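Local atomic coordinates of envelopment polyprotein (Bovine Schmallenberg virus BH80/Germany/2011, PDB entry 7A56), a protein that probably drives virus entry as the class II fusion glycoprotein Gc, merging viral and host membranes and ending in a trimeric postfusion state. Residues R107-K112 with S331-I336; V202-A207 with I226-Q231; I241-N246 with G252-L257. All coordinates share one frame; numbering follows the deposited sequence.

Contact 1: residues R107-K112 with S331-I336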
ATOM      1  N   ARG A 107     -14.843 -20.546   4.320  1.00 22.91           N
ATOM      2  CA  ARG A 107     -14.073 -21.379   5.221  1.00 21.99           C
ATOM      3  C   ARG A 107     -12.656 -20.840   5.429  1.00 24.41           C
ATOM      4  O   ARG A 107     -12.118 -20.972   6.517  1.00 23.60           O
ATOM      5  CB  ARG A 107     -14.010 -22.810   4.710  1.00 23.57           C
ATOM      6  CG  ARG A 107     -13.195 -23.716   5.667  1.00 26.46           C
ATOM      7  CD  ARG A 107     -13.494 -25.164   5.508  1.00 31.68           C
ATOM      8  NE  ARG A 107     -12.485 -25.960   6.195  1.00 35.49           N
ATOM      9  CZ  ARG A 107     -12.473 -26.269   7.488  1.00 37.74           C
ATOM     10  NH1 ARG A 107     -13.449 -25.852   8.323  1.00 36.48           N
ATOM     11  NH2 ARG A 107     -11.453 -27.017   7.942  1.00 33.71           N
ATOM     12  N   ARG A 108     -12.057 -20.241   4.416  1.00 21.26           N
ATOM     13  CA  ARG A 108     -10.711 -19.685   4.633  1.00 23.70           C
ATOM     14  C   ARG A 108     -10.537 -18.423   3.811  1.00 24.31           C
ATOM     15  O   ARG A 108     -10.957 -18.351   2.650  1.00 23.02           O
ATOM     16  CB  ARG A 108      -9.650 -20.736   4.301  1.00 27.83           C
ATOM     17  CG  ARG A 108      -8.184 -20.184   4.406  1.00 30.48           C
ATOM     18  CD  ARG A 108      -7.190 -21.355   4.126  1.00 36.54           C
ATOM     19  NE  ARG A 108      -7.244 -21.733   2.707  1.00 39.55           N
ATOM     20  CZ  ARG A 108      -7.709 -22.892   2.242  1.00 41.62           C
ATOM     21  NH1 ARG A 108      -8.150 -23.819   3.080  1.00 43.87           N
ATOM     22  NH2 ARG A 108      -7.711 -23.121   0.927  1.00 41.70           N
ATOM     23  N   VAL A 109      -9.974 -17.387   4.439  1.00 23.15           N
ATOM     24  CA  VAL A 109      -9.491 -16.213   3.724  1.00 20.59           C
ATOM     25  C   VAL A 109      -8.138 -15.875   4.335  1.00 24.25           C
ATOM     26  O   VAL A 109      -8.061 -15.586   5.537  1.00 25.88           O
ATOM     27  CB  VAL A 109     -10.395 -14.985   3.857  1.00 21.10           C
ATOM     28  CG1 VAL A 109      -9.697 -13.824   3.176  1.00 22.53           C
ATOM     29  CG2 VAL A 109     -11.828 -15.210   3.213  1.00 22.17           C
ATOM     30  N   ILE A 110      -7.090 -15.895   3.526  1.00 25.65           N
ATOM     31  CA  ILE A 110      -5.775 -15.369   3.979  1.00 27.07           C
ATOM     32  C   ILE A 110      -5.055 -14.753   2.789  1.00 27.15           C
ATOM     33  O   ILE A 110      -5.331 -15.092   1.634  1.00 29.94           O
ATOM     34  CB  ILE A 110      -4.854 -16.434   4.572  1.00 33.69           C
ATOM     35  CG1 ILE A 110      -4.571 -17.461   3.511  1.00 37.78           C
ATOM     36  CG2 ILE A 110      -5.445 -17.076   5.810  1.00 40.14           C
ATOM     37  CD1 ILE A 110      -3.289 -18.153   3.774  1.00 39.98           C
ATOM     38  N   ASN A 111      -4.132 -13.820   3.062  1.00 26.41           N
ATOM     39  CA  ASN A 111      -3.246 -13.383   1.996  1.00 25.19           C
ATOM     40  C   ASN A 111      -1.881 -14.045   2.244  1.00 27.10           C
ATOM     41  O   ASN A 111      -1.550 -14.428   3.369  1.00 25.97           O
ATOM     42  CB  ASN A 111      -3.124 -11.836   1.928  1.00 22.82           C
ATOM     43  CG  ASN A 111      -4.298 -11.157   1.182  1.00 27.02           C
ATOM     44  OD1 ASN A 111      -4.932 -11.761   0.333  1.00 26.60           O
ATOM     45  ND2 ASN A 111      -4.530  -9.887   1.469  1.00 25.71           N
ATOM     46  N   LYS A 112      -1.120 -14.261   1.185  1.00 26.19           N
ATOM     47  CA  LYS A 112       0.174 -14.919   1.409  1.00 27.29           C
ATOM     48  C   LYS A 112       1.144 -14.489   0.333  1.00 26.81           C
ATOM     49  O   LYS A 112       0.734 -14.121  -0.778  1.00 24.14           O
ATOM     50  CB  LYS A 112       0.060 -16.455   1.400  1.00 28.21           C
ATOM     51  CG  LYS A 112      -0.385 -17.044   0.106  1.00 32.64           C
ATOM     52  CD  LYS A 112      -0.607 -18.582   0.244  1.00 36.59           C
ATOM     53  CE  LYS A 112      -1.207 -19.184  -1.041  1.00 38.80           C
ATOM     54  NZ  LYS A 112      -1.597 -20.633  -0.917  1.00 41.63           N
ATOM     55  N   SER A 331      -9.107  -8.633   6.944  1.00 27.51           N
ATOM     56  CA  SER A 331     -10.533  -8.618   7.139  1.00 24.99           C
ATOM     57  C   SER A 331     -11.186  -9.048   5.800  1.00 24.01           C
ATOM     58  O   SER A 331     -10.916 -10.146   5.317  1.00 28.96           O
ATOM     59  CB  SER A 331     -10.948  -7.248   7.656  1.00 24.59           C
ATOM     60  OG  SER A 331     -10.391  -6.163   6.909  1.00 27.89           O
ATOM     61  N   SER A 332     -11.972  -8.207   5.140  1.00 24.40           N
ATOM     62  CA  SER A 332     -12.602  -8.609   3.867  1.00 22.85           C
ATOM     63  C   SER A 332     -11.616  -8.584   2.706  1.00 22.78           C
ATOM     64  O   SER A 332     -10.872  -7.628   2.556  1.00 22.98           O
ATOM     65  CB  SER A 332     -13.744  -7.668   3.495  1.00 23.92           C
ATOM     66  OG  SER A 332     -14.403  -8.173   2.334  1.00 24.18           O
ATOM     67  N   VAL A 333     -11.654  -9.597   1.830  1.00 20.55           N
ATOM     68  CA  VAL A 333     -10.923  -9.503   0.546  1.00 21.38           C
ATOM     69  C   VAL A 333     -11.865  -9.369  -0.646  1.00 23.76           C
ATOM     70  O   VAL A 333     -11.419  -9.467  -1.804  1.00 23.63           O
ATOM     71  CB  VAL A 333      -9.966 -10.703   0.339  1.00 21.66           C
ATOM     72  CG1 VAL A 333      -8.935 -10.792   1.503  1.00 19.65           C
ATOM     73  CG2 VAL A 333     -10.774 -11.993   0.303  1.00 20.41           C
ATOM     74  N   GLY A 334     -13.152  -9.161  -0.410  1.00 22.39           N
ATOM     75  CA  GLY A 334     -14.017  -9.022  -1.543  1.00 19.52           C
ATOM     76  C   GLY A 334     -15.434  -9.460  -1.176  1.00 19.73           C
ATOM     77  O   GLY A 334     -15.822  -9.420  -0.008  1.00 23.46           O
ATOM     78  N   THR A 335     -16.178  -9.878  -2.196  1.00 18.39           N
ATOM     79  CA  THR A 335     -17.584 -10.317  -2.025  1.00 20.15           C
ATOM     80  C   THR A 335     -17.787 -11.670  -2.701  1.00 22.17           C
ATOM     81  O   THR A 335     -17.409 -11.855  -3.876  1.00 22.24           O
ATOM     82  CB  THR A 335     -18.542  -9.299  -2.655  1.00 22.69           C
ATOM     83  OG1 THR A 335     -18.359  -7.989  -2.120  1.00 27.93           O
ATOM     84  CG2 THR A 335     -20.073  -9.779  -2.512  1.00 19.33           C
ATOM     85  N   ILE A 336     -18.422 -12.608  -2.000  1.00 24.15           N
ATOM     86  CA  ILE A 336     -18.883 -13.858  -2.597  1.00 20.78           C
ATOM     87  C   ILE A 336     -20.356 -13.703  -2.994  1.00 23.46           C
ATOM     88  O   ILE A 336     -21.223 -13.504  -2.129  1.00 21.31           O
ATOM     89  CB  ILE A 336     -18.705 -15.065  -1.638  1.00 22.10           C
ATOM     90  CG1 ILE A 336     -17.249 -15.180  -1.090  1.00 26.03           C
ATOM     91  CG2 ILE A 336     -19.147 -16.429  -2.325  1.00 23.79           C
ATOM     92  CD1 ILE A 336     -16.224 -15.325  -2.144  1.00 27.11           C
TER

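Contact 2: residues V202-A207 with I226-Q231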
ATOM      1  N   VAL A 202     -14.517 -21.569  -0.093  1.00 24.24           N
ATOM      2  CA  VAL A 202     -15.922 -21.361   0.268  1.00 25.71           C
ATOM      3  C   VAL A 202     -16.629 -22.699   0.224  1.00 26.03           C
ATOM      4  O   VAL A 202     -16.249 -23.588  -0.543  1.00 26.18           O
ATOM      5  CB  VAL A 202     -16.625 -20.361  -0.674  1.00 26.51           C
ATOM      6  CG1 VAL A 202     -15.911 -19.013  -0.642  1.00 29.04           C
ATOM      7  CG2 VAL A 202     -16.718 -20.926  -2.069  1.00 27.84           C
ATOM      8  N   CYS A 203     -17.624 -22.876   1.113  1.00 24.06           N
ATOM      9  CA  CYS A 203     -18.295 -24.159   1.255  1.00 22.35           C
ATOM     10  C   CYS A 203     -19.804 -23.972   1.183  1.00 23.36           C
ATOM     11  O   CYS A 203     -20.342 -22.941   1.587  1.00 24.20           O
ATOM     12  CB  CYS A 203     -18.017 -24.889   2.602  1.00 28.89           C
ATOM     13  SG  CYS A 203     -16.226 -25.165   2.899  1.00 30.93           S
ATOM     14  N   ILE A 204     -20.466 -24.984   0.641  1.00 22.67           N
ATOM     15  CA  ILE A 204     -21.911 -25.176   0.818  1.00 22.29           C
ATOM     16  C   ILE A 204     -22.075 -26.105   2.004  1.00 24.47           C
ATOM     17  O   ILE A 204     -21.690 -27.282   1.950  1.00 26.25           O
ATOM     18  CB  ILE A 204     -22.556 -25.794  -0.432  1.00 25.16           C
ATOM     19  CG1 ILE A 204     -22.241 -24.972  -1.678  1.00 26.34           C
ATOM     20  CG2 ILE A 204     -24.139 -25.904  -0.274  1.00 22.50           C
ATOM     21  CD1 ILE A 204     -22.783 -23.555  -1.617  1.00 26.27           C
ATOM     22  N   THR A 205     -22.696 -25.620   3.065  1.00 25.67           N
ATOM     23  CA  THR A 205     -22.805 -26.417   4.279  1.00 29.41           C
ATOM     24  C   THR A 205     -24.261 -26.854   4.457  1.00 31.23           C
ATOM     25  O   THR A 205     -25.181 -26.017   4.534  1.00 30.74           O
ATOM     26  CB  THR A 205     -22.275 -25.621   5.465  1.00 31.15           C
ATOM     27  OG1 THR A 205     -20.856 -25.451   5.281  1.00 30.75           O
ATOM     28  CG2 THR A 205     -22.528 -26.325   6.829  1.00 32.82           C
ATOM     29  N   MET A 206     -24.473 -28.162   4.420  1.00 35.71           N
ATOM     30  CA  MET A 206     -25.765 -28.764   4.696  1.00 41.57           C
ATOM     31  C   MET A 206     -25.585 -29.629   5.936  1.00 48.06           C
ATOM     32  O   MET A 206     -24.485 -29.725   6.499  1.00 55.28           O
ATOM     33  CB  MET A 206     -26.287 -29.531   3.471  1.00 41.06           C
ATOM     34  CG  MET A 206     -26.790 -28.577   2.308  1.00 40.09           C
ATOM     35  SD  MET A 206     -27.653 -29.603   1.068  1.00 48.06           S
ATOM     36  CE  MET A 206     -26.157 -30.529   0.534  1.00 47.98           C
ATOM     37  N   ALA A 207     -26.665 -30.206   6.403  1.00 46.99           N
ATOM     38  CA  ALA A 207     -26.630 -30.950   7.661  1.00 51.88           C
ATOM     39  C   ALA A 207     -25.530 -32.018   7.658  1.00 56.76           C
ATOM     40  O   ALA A 207     -25.497 -32.901   6.793  1.00 62.95           O
ATOM     41  CB  ALA A 207     -27.996 -31.596   7.913  1.00 49.12           C
ATOM     42  N   ILE A 226     -26.419 -24.511  -7.838  1.00 23.81           N
ATOM     43  CA  ILE A 226     -25.787 -23.453  -7.045  1.00 23.00           C
ATOM     44  C   ILE A 226     -24.588 -22.882  -7.780  1.00 23.42           C
ATOM     45  O   ILE A 226     -23.723 -23.622  -8.272  1.00 26.01           O
ATOM     46  CB  ILE A 226     -25.367 -23.947  -5.648  1.00 25.54           C
ATOM     47  CG1 ILE A 226     -26.582 -24.552  -4.890  1.00 25.70           C
ATOM     48  CG2 ILE A 226     -24.630 -22.786  -4.876  1.00 23.02           C
ATOM     49  CD1 ILE A 226     -26.114 -25.316  -3.635  1.00 25.35           C
ATOM     50  N   GLN A 227     -24.573 -21.563  -7.925  1.00 22.75           N
ATOM     51  CA  GLN A 227     -23.402 -20.905  -8.497  1.00 23.69           C
ATOM     52  C   GLN A 227     -22.827 -19.924  -7.487  1.00 22.19           C
ATOM     53  O   GLN A 227     -23.571 -19.256  -6.757  1.00 24.76           O
ATOM     54  CB  GLN A 227     -23.770 -20.175  -9.822  1.00 25.06           C
ATOM     55  CG  GLN A 227     -24.245 -21.098 -10.932  1.00 25.46           C
ATOM     56  CD  GLN A 227     -25.658 -21.193 -10.934  1.00 31.75           C
ATOM     57  OE1 GLN A 227     -26.354 -20.159 -10.915  1.00 34.35           O
ATOM     58  NE2 GLN A 227     -26.173 -22.451 -10.953  1.00 32.93           N
ATOM     59  N   LEU A 228     -21.488 -19.801  -7.461  1.00 26.89           N
ATOM     60  CA  LEU A 228     -20.874 -18.812  -6.603  1.00 24.14           C
ATOM     61  C   LEU A 228     -19.719 -18.154  -7.353  1.00 25.45           C
ATOM     62  O   LEU A 228     -19.120 -18.764  -8.241  1.00 27.20           O
ATOM     63  CB  LEU A 228     -20.313 -19.422  -5.285  1.00 24.19           C
ATOM     64  CG  LEU A 228     -21.210 -20.327  -4.416  1.00 28.14           C
ATOM     65  CD1 LEU A 228     -20.931 -21.748  -4.854  1.00 29.63           C
ATOM     66  CD2 LEU A 228     -20.910 -20.125  -2.918  1.00 27.88           C
ATOM     67  N   ASP A 229     -19.446 -16.880  -7.045  1.00 21.69           N
ATOM     68  CA  ASP A 229     -18.220 -16.244  -7.591  1.00 22.79           C
ATOM     69  C   ASP A 229     -17.620 -15.325  -6.536  1.00 21.13           C
ATOM     70  O   ASP A 229     -18.308 -14.856  -5.612  1.00 24.41           O
ATOM     71  CB  ASP A 229     -18.454 -15.486  -8.922  1.00 21.88           C
ATOM     72  CG  ASP A 229     -19.300 -14.197  -8.788  1.00 24.47           C
ATOM     73  OD1 ASP A 229     -18.879 -13.235  -8.121  1.00 25.65           O
ATOM     74  OD2 ASP A 229     -20.415 -14.118  -9.400  1.00 24.68           O
ATOM     75  N   ILE A 230     -16.310 -15.035  -6.656  1.00 20.34           N
ATOM     76  CA  ILE A 230     -15.745 -13.947  -5.867  1.00 19.67           C
ATOM     77  C   ILE A 230     -15.515 -12.721  -6.760  1.00 22.82           C
ATOM     78  O   ILE A 230     -15.030 -12.833  -7.893  1.00 23.36           O
ATOM     79  CB  ILE A 230     -14.446 -14.396  -5.170  1.00 21.25           C
ATOM     80  CG1 ILE A 230     -13.967 -13.271  -4.273  1.00 19.75           C
ATOM     81  CG2 ILE A 230     -13.412 -14.811  -6.238  1.00 23.92           C
ATOM     82  CD1 ILE A 230     -12.725 -13.724  -3.345  1.00 21.80           C
ATOM     83  N   GLN A 231     -15.922 -11.551  -6.281  1.00 19.90           N
ATOM     84  CA  GLN A 231     -15.536 -10.275  -6.859  1.00 20.92           C
ATOM     85  C   GLN A 231     -14.514  -9.631  -5.914  1.00 22.50           C
ATOM     86  O   GLN A 231     -14.699  -9.626  -4.688  1.00 23.05           O
ATOM     87  CB  GLN A 231     -16.779  -9.374  -7.033  1.00 22.93           C
ATOM     88  CG  GLN A 231     -17.816  -9.966  -7.967  1.00 22.42           C
ATOM     89  CD  GLN A 231     -17.256 -10.243  -9.355  1.00 23.70           C
ATOM     90  OE1 GLN A 231     -16.603  -9.359  -9.974  1.00 24.40           O
ATOM     91  NE2 GLN A 231     -17.491 -11.481  -9.860  1.00 22.64           N
TER

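Contact 3: residues I241-N246 with G252-L257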
ATOM      1  N   ILE A 241       9.871  -5.959   3.198  1.00 23.03           N
ATOM      2  CA  ILE A 241      10.986  -6.513   3.967  1.00 24.61           C
ATOM      3  C   ILE A 241      10.488  -6.778   5.374  1.00 22.69           C
ATOM      4  O   ILE A 241       9.747  -5.978   5.942  1.00 23.23           O
ATOM      5  CB  ILE A 241      12.207  -5.561   3.965  1.00 24.94           C
ATOM      6  CG1 ILE A 241      12.809  -5.557   2.553  1.00 29.65           C
ATOM      7  CG2 ILE A 241      13.298  -6.016   5.002  1.00 24.04           C
ATOM      8  CD1 ILE A 241      13.911  -4.598   2.320  1.00 32.54           C
ATOM      9  N   ILE A 242      10.925  -7.882   5.946  1.00 19.72           N
ATOM     10  CA  ILE A 242      10.573  -8.225   7.312  1.00 22.44           C
ATOM     11  C   ILE A 242      11.816  -8.660   8.082  1.00 26.59           C
ATOM     12  O   ILE A 242      12.813  -9.096   7.505  1.00 27.44           O
ATOM     13  CB  ILE A 242       9.536  -9.381   7.352  1.00 22.46           C
ATOM     14  CG1 ILE A 242      10.129 -10.613   6.639  1.00 25.17           C
ATOM     15  CG2 ILE A 242       8.213  -8.893   6.757  1.00 19.32           C
ATOM     16  CD1 ILE A 242       9.282 -11.926   6.831  1.00 28.34           C
ATOM     17  N   ALA A 243      11.691  -8.647   9.404  1.00 28.10           N
ATOM     18  CA  ALA A 243      12.725  -9.192  10.256  1.00 29.51           C
ATOM     19  C   ALA A 243      12.060 -10.221  11.154  1.00 31.75           C
ATOM     20  O   ALA A 243      10.923 -10.036  11.576  1.00 34.24           O
ATOM     21  CB  ALA A 243      13.444  -8.095  11.064  1.00 28.54           C
ATOM     22  N   VAL A 244      12.727 -11.342  11.368  1.00 29.85           N
ATOM     23  CA  VAL A 244      12.152 -12.493  12.056  1.00 32.87           C
ATOM     24  C   VAL A 244      13.013 -12.810  13.267  1.00 34.51           C
ATOM     25  O   VAL A 244      14.242 -12.938  13.139  1.00 32.04           O
ATOM     26  CB  VAL A 244      12.042 -13.705  11.116  1.00 34.07           C
ATOM     27  CG1 VAL A 244      11.552 -14.920  11.885  1.00 38.08           C
ATOM     28  CG2 VAL A 244      11.046 -13.359   9.947  1.00 32.41           C
ATOM     29  N   LYS A 245      12.368 -12.916  14.437  1.00 36.34           N
ATOM     30  CA  LYS A 245      13.037 -13.356  15.663  1.00 40.48           C
ATOM     31  C   LYS A 245      12.074 -14.217  16.467  1.00 43.06           C
ATOM     32  O   LYS A 245      10.966 -13.777  16.796  1.00 42.51           O
ATOM     33  CB  LYS A 245      13.533 -12.187  16.530  1.00 41.20           C
ATOM     34  CG  LYS A 245      14.178 -12.625  17.878  1.00 44.83           C
ATOM     35  CD  LYS A 245      15.023 -11.491  18.428  1.00 44.76           C
ATOM     36  CE  LYS A 245      15.939 -11.966  19.546  1.00 48.47           C
ATOM     37  NZ  LYS A 245      16.759 -13.134  19.122  1.00 50.57           N
ATOM     38  N   ASN A 246      12.490 -15.449  16.763  1.00 45.87           N
ATOM     39  CA  ASN A 246      11.707 -16.351  17.628  1.00 48.95           C
ATOM     40  C   ASN A 246      10.313 -16.575  17.069  1.00 50.99           C
ATOM     41  O   ASN A 246       9.308 -16.464  17.773  1.00 50.92           O
ATOM     42  CB  ASN A 246      11.631 -15.831  19.063  1.00 51.10           C
ATOM     43  CG  ASN A 246      12.982 -15.858  19.752  1.00 53.74           C
ATOM     44  OD1 ASN A 246      13.738 -16.821  19.615  1.00 55.40           O
ATOM     45  ND2 ASN A 246      13.316 -14.779  20.449  1.00 53.55           N
ATOM     46  N   GLY A 252       9.182  -2.509   9.717  1.00 25.41           N
ATOM     47  CA  GLY A 252       9.620  -1.119   9.985  1.00 29.49           C
ATOM     48  C   GLY A 252      10.837  -0.741   9.133  1.00 32.44           C
ATOM     49  O   GLY A 252      11.015  -1.259   8.041  1.00 33.88           O
ATOM     50  N   ASP A 253      11.655   0.164   9.695  1.00 30.85           N
ATOM     51  CA  ASP A 253      12.918   0.714   9.157  1.00 37.55           C
ATOM     52  C   ASP A 253      14.028  -0.296   8.916  1.00 29.37           C
ATOM     53  O   ASP A 253      14.884  -0.440   9.800  1.00 35.49           O
ATOM     54  CB  ASP A 253      13.474   1.759  10.148  1.00 45.03           C
ATOM     55  CG  ASP A 253      13.170   3.186   9.706  1.00 53.44           C
ATOM     56  OD1 ASP A 253      12.453   3.232   8.675  1.00 53.13           O
ATOM     57  OD2 ASP A 253      13.646   4.209  10.333  1.00 52.47           O
ATOM     58  N   ILE A 254      13.967  -1.122   7.840  1.00 30.70           N
ATOM     59  CA  ILE A 254      14.877  -2.275   7.709  1.00 26.91           C
ATOM     60  C   ILE A 254      15.609  -2.186   6.379  1.00 26.32           C
ATOM     61  O   ILE A 254      14.983  -2.059   5.325  1.00 26.06           O
ATOM     62  CB  ILE A 254      14.173  -3.647   7.806  1.00 24.89           C
ATOM     63  CG1 ILE A 254      13.422  -3.855   9.149  1.00 25.28           C
ATOM     64  CG2 ILE A 254      15.190  -4.786   7.564  1.00 24.21           C
ATOM     65  CD1 ILE A 254      12.320  -5.076   9.055  1.00 25.03           C
ATOM     66  N   ASN A 255      16.952  -2.246   6.424  1.00 23.78           N
ATOM     67  CA  ASN A 255      17.755  -2.129   5.208  1.00 22.47           C
ATOM     68  C   ASN A 255      17.506  -3.317   4.291  1.00 20.83           C
ATOM     69  O   ASN A 255      17.474  -4.466   4.749  1.00 22.88           O
ATOM     70  CB  ASN A 255      19.290  -2.096   5.546  1.00 21.17           C
ATOM     71  CG  ASN A 255      19.800  -0.699   5.860  1.00 21.57           C
ATOM     72  OD1 ASN A 255      19.859   0.184   5.005  1.00 22.72           O
ATOM     73  ND2 ASN A 255      20.198  -0.504   7.085  1.00 25.08           N
ATOM     74  N   ASP A 256      17.454  -3.062   2.978  1.00 21.56           N
ATOM     75  CA  ASP A 256      17.590  -4.147   2.012  1.00 23.84           C
ATOM     76  C   ASP A 256      19.059  -4.623   1.965  1.00 26.91           C
ATOM     77  O   ASP A 256      19.991  -3.936   2.427  1.00 25.89           O
ATOM     78  CB  ASP A 256      17.099  -3.668   0.614  1.00 23.28           C
ATOM     79  CG  ASP A 256      16.615  -4.806  -0.294  1.00 27.72           C
ATOM     80  OD1 ASP A 256      16.990  -6.006  -0.115  1.00 29.18           O
ATOM     81  OD2 ASP A 256      15.854  -4.448  -1.218  1.00 28.00           O
ATOM     82  N   LEU A 257      19.261  -5.837   1.447  1.00 27.41           N
ATOM     83  CA  LEU A 257      20.607  -6.397   1.346  1.00 26.82           C
ATOM     84  C   LEU A 257      21.505  -5.453   0.547  1.00 27.48           C
ATOM     85  O   LEU A 257      21.123  -4.967  -0.533  1.00 27.24           O
ATOM     86  CB  LEU A 257      20.530  -7.803   0.698  1.00 28.59           C
ATOM     87  CG  LEU A 257      21.893  -8.522   0.526  1.00 30.09           C
ATOM     88  CD1 LEU A 257      22.566  -8.838   1.882  1.00 29.45           C
ATOM     89  CD2 LEU A 257      21.718  -9.816  -0.262  1.00 33.96           C
TER
HETATM   90  O   HOH W   1       9.098  -3.919   7.027  1.00 34.26           O

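Contact 1: residues R107-K112 with S331-I336
V109 and V333 carry this contact through one methyl set against two: V109 CG1 lies 3.5 Å from V333 CG1 and 3.6 Å from V333 CG2. The two side chains slide past one another in opposite directions. With chi1 at 175°, V109 swings CG1 away from its own backbone N and in among the V333 methyls. N111 adds a looser touch, its OD1 standing 4.3 Å from V333 CG1. The amide group has its polar partner elsewhere, since N111 ND2 is hydrogen-bonded to S237 OG. No hydrogen bond joins 107-112 to 331-336, and the nearest CA atoms, those of V109 and V333, are 7.6 Å apart, too far for paired strands. The contact instead sets long strand 98-134 against the loop entering strand 335-343, a member of the antiparallel sheet that includes 226-231. Just before V109, R107 and R108 both face E201 in a classic beta bulge. R108 also forms salt bridges with D199 and E201, and V109 N is held by N83 OD1. On the other segment an ST turn spans S332 to G334, with V333 at its middle: G334 N donates to S332 OG over 3.2 Å with an N-H...O angle of 158°. V333 is fixed further by backbone bonding to A81 and by T232 OG1 at its carbonyl O. Beyond lies the trimer interface, where S332 OG is hydrogen-bonded to T232 O of the second subunit.

Contact 2: residues V202-A207 with I226-Q231
The carboxylate of D229, on the residue after the contacting L228, is gripped at both oxygens. Q231 NE2 donates to D229 OD1 over 2.8 Å in an almost straight bond (171°); the acceptor lies in the plane of the Q231 amide, yet the donor arrives from above the carboxylate plane, 71° out of it. N337 ND2 shares OD1, while OD2 is hydrogen-bonded to T58 OG1 and H78 NE2 of the third subunit. All this happens on the face turned away from 202-207. Toward that segment the strand offers only hydrocarbon. I204 and I226 meet tip to tip, with I204 CD1 3.8 Å from I226 CG2 and I204 CG2 3.9 Å from I226 CD1. The bent chain of I204 (chi2 -62°) also brings its CD1 to 4.1 Å from L228 CD1 and equally from L228 CD2. At the margin, V202 CG2 stands 4.4 Å from L228 CD2. Strands 202-206 and 226-231 run nearly antiparallel, but their axes stay 9.7 Å apart with no hydrogen bond between them: they belong to different sheets packed face to face, as in a beta sandwich. Helix 23-40 borders the same interior, L38 against I204 and I34 against I226. Strand 226-231 is thus divided by chemistry, its aliphatic face holding one subunit's sheets together and its polar face probably steadying the trimer.

Contact 3: residues I241-N246 with G252-L257
I241 and I254 press together closely: the methyl I241 CG2 sits 3.4 Å from I254 CG2, shorter than two methyls normally approach. Their side chains pass in opposite directions, which lets each delta methyl carry on to a different part of the other segment. I254 is drawn out along chi2 (162°), and its CD1 settles over the face of the peptide joining I242 and A243, 3.7 Å from I242 C and 3.6 Å from A243 N. The same methyl lies 3.8 Å from A243 CB. This inner half is apolar, and L310 packs on both A243 and I254.

The outer half is more polar and partly open to solvent, and a single methyl makes the contact. I241 CD1 reaches D256 at about a right angle, 3.7 Å from D256 CB, so a methyl rests on the root of an acidic side chain. The carboxylate itself is occupied otherwise: D256 OD1 takes a bent bond (134°) from L257 N, 2.8 Å long, and OD2 forms a salt bridge with K191. At the opposite end, where G252 is exposed, a water accepts from G252 N at 3.0 Å; its link to I241 O is too short to be trusted, which makes a bridge between the segments doubtful.

The loop also meets its copies in the trimer: D253 OD2 accepts from D256 N of the second subunit, and D256 N donates to D253 OD2 of the third. Within the chain, strand 241-245 runs between antiparallel partners 187-192 and 248-251, forming a beta hairpin with the latter. The 252-257 loop leaves that hairpin, bends through an inverse gamma turn centred on D253 and passes over the side chains of I241 and A243, with Y119 of strand 98-134 packing against I254.

How the contacts relate
All three contacts are largely buried and lack direct hydrogen bonds between their segments, but they differ in what they join. Contacts 1 and 2 are neighbours, with centres 14 Å apart: strands 98-134 and 197-206 are paired, as are 335-343 and 226-231. Contact 2 packs strand on strand, whereas contact 1 sets the loop leading into 335-343 against strand 98-134. They touch directly through I336 CD1 packing 3.6 Å from I230 CB. Contact 3 lies about 39 Å from contact 2 between centres, and there a loop folds over a strand. Contact 2 is wholly aliphatic, contact 1 adds an amide at its margin, and contact 3 adds an acidic side chain at its partly exposed edge.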